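Local coordinates for uncharacterized protein (Bordetella bronchiseptica, PDB 4XG0) that belongs to the DUF1537 family of kinases from acid-sugar catabolic pathways and probably phosphorylates such a sugar with a nucleotide, at residues G29-D34 against L74-H79; A118-I123 against T181-A186; R222-I227 against A244-V249. One frame throughout, in Å; residues are numbered along the deposited sequence.

Contact 1: G29-D34 against L74-H79; sequences GIVADD and LAVTTH
The carbonyl oxygen of A32 takes the backbone N-H of T78 at 2.9 Å (A32 O to T78 N), while T78 OG1 lies 3.3 Å from the same A32 O, a longer, unsettled approach, and also pairs with the hydroxyl of S80. T78 OG1 sits between its backbone N and carbonyl carbon (chi1 47°), which turns it to A32 and leaves CG2 to cross V31 at about a right angle, T78 CG2 to V31 CG1 3.9 Å. Upstream the two strands run parallel in strict register, I30 N to L74 O, V76 N to I30 O and A32 N to V76 O forming a ladder. I30 and A75 meet CB to CB at 4.0 Å on the face covered by helix 35-47; V31 and V76 lie on the other, where helix 85-101 reaches V31 and helix 59-64 reaches V76. At the end of its strand, T77 OG1 accepts the N-H of H79 at 3.0 Å, an ST turn, and T77 CG2 lies over one face of the imidazole, offset toward its rim. D33 makes a salt bridge with R81, and D34 caps helix 35-47 through G37, its side chain close to a bound citrate, probably from the crystallisation liquor, which may mark the pocket. Parallel strands carrying the polar loops of a ligand pocket at their C-terminal ends are usual in an open alpha/beta domain, consistent here with a sugar-binding one.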
loop_
_atom_site.group_PDB
_atom_site.type_symbol
_atom_site.label_atom_id
_atom_site.label_comp_id
_atom_site.label_asym_id
_atom_site.label_seq_id
_atom_site.Cartn_x
_atom_site.Cartn_y
_atom_site.Cartn_z
ATOM N N GLY A 29 -9.113 3.314 -11.222
ATOM C CA GLY A 29 -9.884 4.516 -11.447
ATOM C C GLY A 29 -10.297 5.126 -10.112
ATOM O O GLY A 29 -10.736 4.412 -9.215
ATOM N N ILE A 30 -10.149 6.442 -9.988
ATOM C CA ILE A 30 -10.582 7.203 -8.821
ATOM C C ILE A 30 -11.716 8.167 -9.236
ATOM O O ILE A 30 -11.519 9.061 -10.049
ATOM C CB ILE A 30 -9.441 8.050 -8.226
ATOM C CG1 ILE A 30 -8.300 7.179 -7.732
ATOM C CG2 ILE A 30 -9.992 8.891 -7.067
ATOM C CD1 ILE A 30 -7.042 8.015 -7.534
ATOM N N VAL A 31 -12.926 7.952 -8.706
ATOM C CA VAL A 31 -14.049 8.867 -8.917
ATOM C C VAL A 31 -14.300 9.714 -7.651
ATOM O O VAL A 31 -14.730 9.178 -6.629
ATOM C CB VAL A 31 -15.338 8.071 -9.218
ATOM C CG1 VAL A 31 -16.504 9.016 -9.474
ATOM C CG2 VAL A 31 -15.139 7.157 -10.397
ATOM N N ALA A 32 -14.011 11.014 -7.715
ATOM C CA ALA A 32 -14.244 11.921 -6.593
ATOM C C ALA A 32 -15.354 12.892 -6.892
ATOM O O ALA A 32 -15.536 13.290 -8.036
ATOM C CB ALA A 32 -12.980 12.687 -6.273
ATOM N N ASP A 33 -16.091 13.305 -5.862
ATOM C CA ASP A 33 -17.192 14.210 -6.103
ATOM C C ASP A 33 -16.811 15.695 -6.135
ATOM O O ASP A 33 -17.648 16.540 -6.426
ATOM C CB ASP A 33 -18.349 13.932 -5.122
ATOM C CG ASP A 33 -18.011 14.277 -3.686
ATOM O OD1 ASP A 33 -16.821 14.255 -3.314
ATOM O OD2 ASP A 33 -18.971 14.598 -2.932
ATOM N N ASP A 34 -15.559 16.045 -5.883
ATOM C CA ASP A 34 -15.192 17.433 -6.059
ATOM C C ASP A 34 -13.722 17.555 -6.453
ATOM O O ASP A 34 -12.973 16.580 -6.391
ATOM C CB ASP A 34 -15.562 18.277 -4.833
ATOM C CG ASP A 34 -14.589 18.152 -3.697
ATOM O OD1 ASP A 34 -13.759 17.204 -3.671
ATOM O OD2 ASP A 34 -14.683 19.015 -2.781
ATOM N N LEU A 74 -6.209 6.824 -13.144
ATOM C CA LEU A 74 -6.923 7.970 -13.704
ATOM C C LEU A 74 -7.905 8.492 -12.671
ATOM O O LEU A 74 -8.757 7.744 -12.227
ATOM C CB LEU A 74 -7.670 7.596 -14.987
ATOM C CG LEU A 74 -8.545 8.686 -15.642
ATOM C CD1 LEU A 74 -7.888 10.067 -15.768
ATOM C CD2 LEU A 74 -9.017 8.227 -17.025
ATOM N N ALA A 75 -7.754 9.767 -12.304
ATOM C CA ALA A 75 -8.605 10.439 -11.319
ATOM C C ALA A 75 -9.471 11.518 -11.947
ATOM O O ALA A 75 -9.020 12.336 -12.764
ATOM C CB ALA A 75 -7.762 11.034 -10.203
ATOM N N VAL A 76 -10.753 11.520 -11.573
ATOM C CA VAL A 76 -11.709 12.425 -12.169
ATOM C C VAL A 76 -12.604 13.022 -11.088
ATOM O O VAL A 76 -12.737 12.453 -10.021
ATOM C CB VAL A 76 -12.598 11.681 -13.177
ATOM C CG1 VAL A 76 -11.729 10.918 -14.139
ATOM C CG2 VAL A 76 -13.528 10.726 -12.454
ATOM N N THR A 77 -13.185 14.179 -11.377
ATOM C CA THR A 77 -14.174 14.753 -10.485
ATOM C C THR A 77 -15.525 14.809 -11.185
ATOM O O THR A 77 -15.631 15.159 -12.376
ATOM C CB THR A 77 -13.825 16.166 -10.008
ATOM O OG1 THR A 77 -14.964 16.706 -9.324
ATOM C CG2 THR A 77 -13.476 17.061 -11.175
ATOM N N THR A 78 -16.567 14.456 -10.458
ATOM C CA THR A 78 -17.909 14.508 -11.036
ATOM C C THR A 78 -18.581 15.851 -10.757
ATOM O O THR A 78 -19.710 16.070 -11.173
ATOM C CB THR A 78 -18.794 13.396 -10.457
ATOM O OG1 THR A 78 -18.641 13.384 -9.043
ATOM C CG2 THR A 78 -18.407 12.033 -11.001
ATOM N N HIS A 79 -17.897 16.744 -10.040
ATOM C CA HIS A 79 -18.506 17.998 -9.538
ATOM C C HIS A 79 -19.946 17.814 -9.083
ATOM O O HIS A 79 -20.806 18.634 -9.421
ATOM C CB HIS A 79 -18.510 19.105 -10.596
ATOM C CG HIS A 79 -17.438 18.976 -11.630
ATOM N ND1 HIS A 79 -16.291 19.748 -11.613
ATOM C CD2 HIS A 79 -17.355 18.206 -12.739
ATOM C CE1 HIS A 79 -15.547 19.442 -12.656
ATOM N NE2 HIS A 79 -16.165 18.510 -13.361
#

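Contact 2: A118-I123 against T181-A186; sequences AFKAEI and TLLGCA
L183 drives the methyl CD2 into the helix that starts at F119, reaching K120 CA at 3.6 Å and K120 CB at 3.7 Å. The same methyl lies near the plane of the F119 ring, at its edge, 3.8 Å from F119 CD2, and meets I123 CD1 at 4.0 Å, so one branch of one leucine touches F119, K120 and, one turn after F119, I123. L182 adds its own CD2 to the ring, 3.6 Å from F119 CD2, with the two side chains crossing at about a right angle. F119 has CG anti to the backbone N (chi1 -158°), which sends the ring toward both leucines; V111 and P140 also touch it. The apolar side rests on the sheet: I123 on A136, L183 on V138 and V209. Helix 179-183 closes here with a Schellman motif, G184 at positive phi being its C-prime residue, and the chain then turns into strand 186-188, outermost in the parallel sheet of this chain. The outer side is looser and polar. Exposed K120 runs past L183 in the opposite direction, extended as far as CE and then bent at chi4 (60°), which brings NZ to L183 O at 2.9 Å. The ammonium approaches tilted 35° from the carbonyl plane. It also forms a salt bridge with D124, one turn further along its own helix.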
loop_
_atom_site.group_PDB
_atom_site.type_symbol
_atom_site.label_atom_id
_atom_site.label_comp_id
_atom_site.label_asym_id
_atom_site.label_seq_id
_atom_site.Cartn_x
_atom_site.Cartn_y
_atom_site.Cartn_z
ATOM N N ALA A 118 -24.938 13.620 -2.245
ATOM C CA ALA A 118 -25.957 12.608 -2.507
ATOM C C ALA A 118 -25.376 11.227 -2.228
ATOM O O ALA A 118 -25.179 10.405 -3.136
ATOM C CB ALA A 118 -26.442 12.702 -3.949
ATOM N N PHE A 119 -25.123 10.981 -0.949
ATOM C CA PHE A 119 -24.226 9.931 -0.525
ATOM C C PHE A 119 -24.667 8.555 -0.999
ATOM O O PHE A 119 -23.895 7.852 -1.683
ATOM C CB PHE A 119 -24.098 9.981 0.997
ATOM C CG PHE A 119 -22.870 9.352 1.535
ATOM C CD1 PHE A 119 -21.654 10.002 1.464
ATOM C CD2 PHE A 119 -22.924 8.121 2.172
ATOM C CE1 PHE A 119 -20.518 9.398 2.000
ATOM C CE2 PHE A 119 -21.798 7.532 2.686
ATOM C CZ PHE A 119 -20.617 8.166 2.612
ATOM N N LYS A 120 -25.908 8.174 -0.662
ATOM C CA LYS A 120 -26.402 6.864 -1.022
ATOM C C LYS A 120 -26.611 6.771 -2.509
ATOM O O LYS A 120 -26.334 5.743 -3.099
ATOM C CB LYS A 120 -27.747 6.550 -0.302
ATOM C CG LYS A 120 -28.278 5.174 -0.642
ATOM C CD LYS A 120 -29.720 4.971 0.007
ATOM C CE LYS A 120 -30.460 3.788 -0.580
ATOM N NZ LYS A 120 -29.737 2.505 -0.378
ATOM N N ALA A 121 -27.089 7.844 -3.121
ATOM C CA ALA A 121 -27.459 7.790 -4.534
ATOM C C ALA A 121 -26.224 7.462 -5.378
ATOM O O ALA A 121 -26.273 6.617 -6.267
ATOM C CB ALA A 121 -28.102 9.119 -4.982
ATOM N N GLU A 122 -25.115 8.105 -5.040
ATOM C CA GLU A 122 -23.874 7.968 -5.843
ATOM C C GLU A 122 -23.263 6.601 -5.591
ATOM O O GLU A 122 -22.777 5.959 -6.518
ATOM C CB GLU A 122 -22.869 9.085 -5.536
ATOM C CG GLU A 122 -23.291 10.479 -5.994
ATOM C CD GLU A 122 -22.128 11.464 -5.975
ATOM O OE1 GLU A 122 -20.984 10.991 -5.830
ATOM O OE2 GLU A 122 -22.340 12.693 -6.119
ATOM N N ILE A 123 -23.343 6.114 -4.354
ATOM C CA ILE A 123 -22.787 4.796 -4.033
ATOM C C ILE A 123 -23.499 3.661 -4.751
ATOM O O ILE A 123 -22.860 2.821 -5.366
ATOM C CB ILE A 123 -22.747 4.547 -2.513
ATOM C CG1 ILE A 123 -21.618 5.386 -1.904
ATOM C CG2 ILE A 123 -22.556 3.062 -2.222
ATOM C CD1 ILE A 123 -21.736 5.541 -0.393
ATOM N N THR A 181 -27.647 3.435 8.563
ATOM C CA THR A 181 -28.999 3.944 8.408
ATOM C C THR A 181 -29.106 4.776 7.119
ATOM O O THR A 181 -30.026 4.595 6.322
ATOM C CB THR A 181 -29.374 4.774 9.625
ATOM O OG1 THR A 181 -29.387 3.931 10.770
ATOM C CG2 THR A 181 -30.756 5.397 9.463
ATOM N N LEU A 182 -28.128 5.654 6.895
ATOM C CA LEU A 182 -28.078 6.496 5.689
ATOM C C LEU A 182 -28.152 5.638 4.436
ATOM O O LEU A 182 -28.897 5.959 3.496
ATOM C CB LEU A 182 -26.804 7.356 5.688
ATOM C CG LEU A 182 -26.557 8.370 4.563
ATOM C CD1 LEU A 182 -27.673 9.391 4.481
ATOM C CD2 LEU A 182 -25.208 9.047 4.801
ATOM N N LEU A 183 -27.408 4.532 4.437
ATOM C CA LEU A 183 -27.317 3.665 3.259
ATOM C C LEU A 183 -28.302 2.497 3.256
ATOM O O LEU A 183 -28.568 1.932 2.199
ATOM C CB LEU A 183 -25.906 3.092 3.105
ATOM C CG LEU A 183 -24.791 4.104 2.933
ATOM C CD1 LEU A 183 -23.503 3.378 2.750
ATOM C CD2 LEU A 183 -25.030 5.005 1.747
ATOM N N GLY A 184 -28.825 2.129 4.430
ATOM C CA GLY A 184 -29.678 0.956 4.562
ATOM C C GLY A 184 -28.844 -0.303 4.377
ATOM O O GLY A 184 -29.185 -1.168 3.579
ATOM N N CYS A 185 -27.729 -0.395 5.099
ATOM C CA CYS A 185 -26.801 -1.511 4.938
ATOM C C CYS A 185 -26.252 -2.061 6.252
ATOM O O CYS A 185 -26.607 -1.602 7.349
ATOM C CB CYS A 185 -25.648 -1.098 4.032
ATOM S SG CYS A 185 -24.494 0.050 4.808
ATOM N N ALA A 186 -25.391 -3.066 6.117
ATOM C CA ALA A 186 -24.787 -3.747 7.250
ATOM C C ALA A 186 -23.581 -2.975 7.765
ATOM O O ALA A 186 -23.123 -2.038 7.131
ATOM C CB ALA A 186 -24.360 -5.141 6.832
#

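Contact 3: R222-I227 against A244-V249; sequences RLARAI and APLARV. With SO4 (sulfate ion), chain D.
V249 has CG1 anti to the backbone N (chi1 167°) and CG2 beside that N, a setting that spreads both methyls over the backbone of the facing helix: V249 CG1 lies 3.7 Å from A224 O and V249 CG2 3.8 Å from R225 N. In L246, CG anti to the carbonyl carbon (chi1 -73°) carries CD2 to I227 CG2 at 3.9 Å. Between these two, the single methyl of A224 points into helix 240-252 and meets P245 CB at 3.6 Å, with V249 CG2 and L246 CD2 also around it. The small side chain lets the short helical segments approach to 8.8 Å between axes, crossing at -41°. R225 starts away from the contact, yet its CG still touches V249 CG2, and its extended chain leads on toward P196 and the region of E422. Deeper in, I227 and L246 both pack on P236 of strand 234-238, which joins the two helices in the chain, a helix-strand-helix passage of the alpha/beta domain. On a separate side of helix 240-252, R248 holds a sulfate, probably from the crystallisation liquor, by two bonds: NH1 to sulfate O1 at 3.0 Å and NH2 to sulfate O3 at 2.7 Å. No hydrogen bond joins the two segments, so their direct attraction is van der Waals and hydrophobic, between aliphatic groups, with the arginine guanidinium groups outside the interface.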
loop_
_atom_site.group_PDB
_atom_site.type_symbol
_atom_site.label_atom_id
_atom_site.label_comp_id
_atom_site.label_asym_id
_atom_site.label_seq_id
_atom_site.Cartn_x
_atom_site.Cartn_y
_atom_site.Cartn_z
ATOM N N ARG A 222 -5.673 -1.943 7.859
ATOM C CA ARG A 222 -6.229 -3.291 7.939
ATOM C C ARG A 222 -7.367 -3.424 6.953
ATOM O O ARG A 222 -7.511 -4.451 6.297
ATOM C CB ARG A 222 -6.743 -3.609 9.359
ATOM C CG ARG A 222 -7.304 -4.997 9.533
ATOM C CD ARG A 222 -7.681 -5.302 10.995
ATOM N NE ARG A 222 -6.668 -4.790 11.925
ATOM C CZ ARG A 222 -6.858 -3.822 12.829
ATOM N NH1 ARG A 222 -8.050 -3.244 13.006
ATOM N NH2 ARG A 222 -5.840 -3.449 13.594
ATOM N N LEU A 223 -8.225 -2.406 6.888
ATOM C CA LEU A 223 -9.367 -2.439 5.981
ATOM C C LEU A 223 -8.882 -2.431 4.538
ATOM O O LEU A 223 -9.392 -3.177 3.715
ATOM C CB LEU A 223 -10.331 -1.250 6.231
ATOM C CG LEU A 223 -11.468 -1.049 5.225
ATOM C CD1 LEU A 223 -12.327 -2.267 5.123
ATOM C CD2 LEU A 223 -12.340 0.126 5.587
ATOM N N ALA A 224 -7.887 -1.593 4.235
ATOM C CA ALA A 224 -7.331 -1.534 2.888
ATOM C C ALA A 224 -6.755 -2.901 2.478
ATOM O O ALA A 224 -6.967 -3.362 1.364
ATOM C CB ALA A 224 -6.253 -0.470 2.809
ATOM N N ARG A 225 -6.044 -3.562 3.387
ATOM C CA ARG A 225 -5.524 -4.895 3.116
ATOM C C ARG A 225 -6.638 -5.916 2.842
ATOM O O ARG A 225 -6.528 -6.736 1.913
ATOM C CB ARG A 225 -4.628 -5.361 4.261
ATOM C CG ARG A 225 -3.360 -4.532 4.344
ATOM C CD ARG A 225 -2.441 -4.944 5.482
ATOM N NE ARG A 225 -1.132 -4.314 5.300
ATOM C CZ ARG A 225 -0.163 -4.252 6.215
ATOM N NH1 ARG A 225 -0.329 -4.764 7.433
ATOM N NH2 ARG A 225 0.986 -3.654 5.908
ATOM N N ALA A 226 -7.690 -5.890 3.656
ATOM C CA ALA A 226 -8.845 -6.740 3.434
ATOM C C ALA A 226 -9.450 -6.478 2.072
ATOM O O ALA A 226 -9.810 -7.405 1.363
ATOM C CB ALA A 226 -9.900 -6.532 4.524
ATOM N N ILE A 227 -9.605 -5.210 1.740
ATOM C CA ILE A 227 -10.087 -4.822 0.430
ATOM C C ILE A 227 -9.170 -5.400 -0.656
ATOM O O ILE A 227 -9.632 -5.919 -1.651
ATOM C CB ILE A 227 -10.206 -3.289 0.309
ATOM C CG1 ILE A 227 -11.463 -2.827 1.076
ATOM C CG2 ILE A 227 -10.304 -2.853 -1.146
ATOM C CD1 ILE A 227 -11.484 -1.393 1.353
ATOM N N ALA A 244 -3.935 6.632 0.468
ATOM C CA ALA A 244 -2.589 6.076 0.462
ATOM C C ALA A 244 -2.581 4.570 0.821
ATOM O O ALA A 244 -1.895 3.778 0.200
ATOM C CB ALA A 244 -1.714 6.867 1.362
ATOM N N PRO A 245 -3.367 4.155 1.827
ATOM C CA PRO A 245 -3.436 2.723 2.116
ATOM C C PRO A 245 -3.823 1.893 0.886
ATOM O O PRO A 245 -3.217 0.853 0.673
ATOM C CB PRO A 245 -4.534 2.653 3.215
ATOM C CG PRO A 245 -4.379 3.964 3.898
ATOM C CD PRO A 245 -4.091 4.966 2.821
ATOM N N LEU A 246 -4.759 2.367 0.081
ATOM C CA LEU A 246 -5.182 1.625 -1.093
ATOM C C LEU A 246 -4.097 1.669 -2.161
ATOM O O LEU A 246 -3.808 0.648 -2.790
ATOM C CB LEU A 246 -6.478 2.183 -1.658
ATOM C CG LEU A 246 -7.712 1.874 -0.837
ATOM C CD1 LEU A 246 -8.923 2.735 -1.300
ATOM C CD2 LEU A 246 -8.009 0.329 -0.891
ATOM N N ALA A 247 -3.530 2.848 -2.376
ATOM C CA ALA A 247 -2.359 2.950 -3.302
ATOM C C ALA A 247 -1.287 1.920 -2.968
ATOM O O ALA A 247 -0.723 1.243 -3.855
ATOM C CB ALA A 247 -1.785 4.339 -3.264
ATOM N N ARG A 248 -0.940 1.807 -1.679
ATOM C CA ARG A 248 0.032 0.849 -1.245
ATOM C C ARG A 248 -0.406 -0.629 -1.352
ATOM O O ARG A 248 0.370 -1.497 -1.772
ATOM C CB ARG A 248 0.472 1.173 0.191
ATOM C CG ARG A 248 1.232 2.486 0.336
ATOM C CD ARG A 248 1.860 2.640 1.692
ATOM N NE ARG A 248 0.853 3.032 2.667
ATOM C CZ ARG A 248 0.600 4.293 3.017
ATOM N NH1 ARG A 248 -0.343 4.536 3.913
ATOM N NH2 ARG A 248 1.248 5.308 2.453
ATOM N N VAL A 249 -1.652 -0.929 -0.997
ATOM C CA VAL A 249 -2.057 -2.307 -1.026
ATOM C C VAL A 249 -2.139 -2.810 -2.459
ATOM O O VAL A 249 -1.691 -3.900 -2.763
ATOM C CB VAL A 249 -3.408 -2.496 -0.312
ATOM C CG1 VAL A 249 -3.948 -3.862 -0.637
ATOM C CG2 VAL A 249 -3.186 -2.346 1.181
HETATM S S SO4 D . 0.375 8.331 4.583
HETATM O O1 SO4 D . -0.565 7.299 5.095
HETATM O O2 SO4 D . -0.292 9.514 4.006
HETATM O O3 SO4 D . 1.201 7.768 3.506
HETATM O O4 SO4 D . 1.233 8.817 5.670
#

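All three contacts belong to the sugar-binding N-terminal domain and its eight-stranded parallel sheet. Contact 1 lies within that sheet and is mostly buried, held by backbone bonds between neighbouring strands. Contacts 2 and 3 instead pair helices packed against the sheet; both reach strand 135-139, but from opposite faces: I123 and L183 at A136 and V138, I227 at V137. Contact 2 has a polar solvent side with a lysine bond, whereas contact 3, only partly buried, relies on apolar contacts. Contacts 1 and 2 touch, D33 CB lying 4.0 Å from E122 OE1, whereas contact 3 stays apart, its nearest atoms about 8 Å from contact 1 and about 11 Å from contact 2.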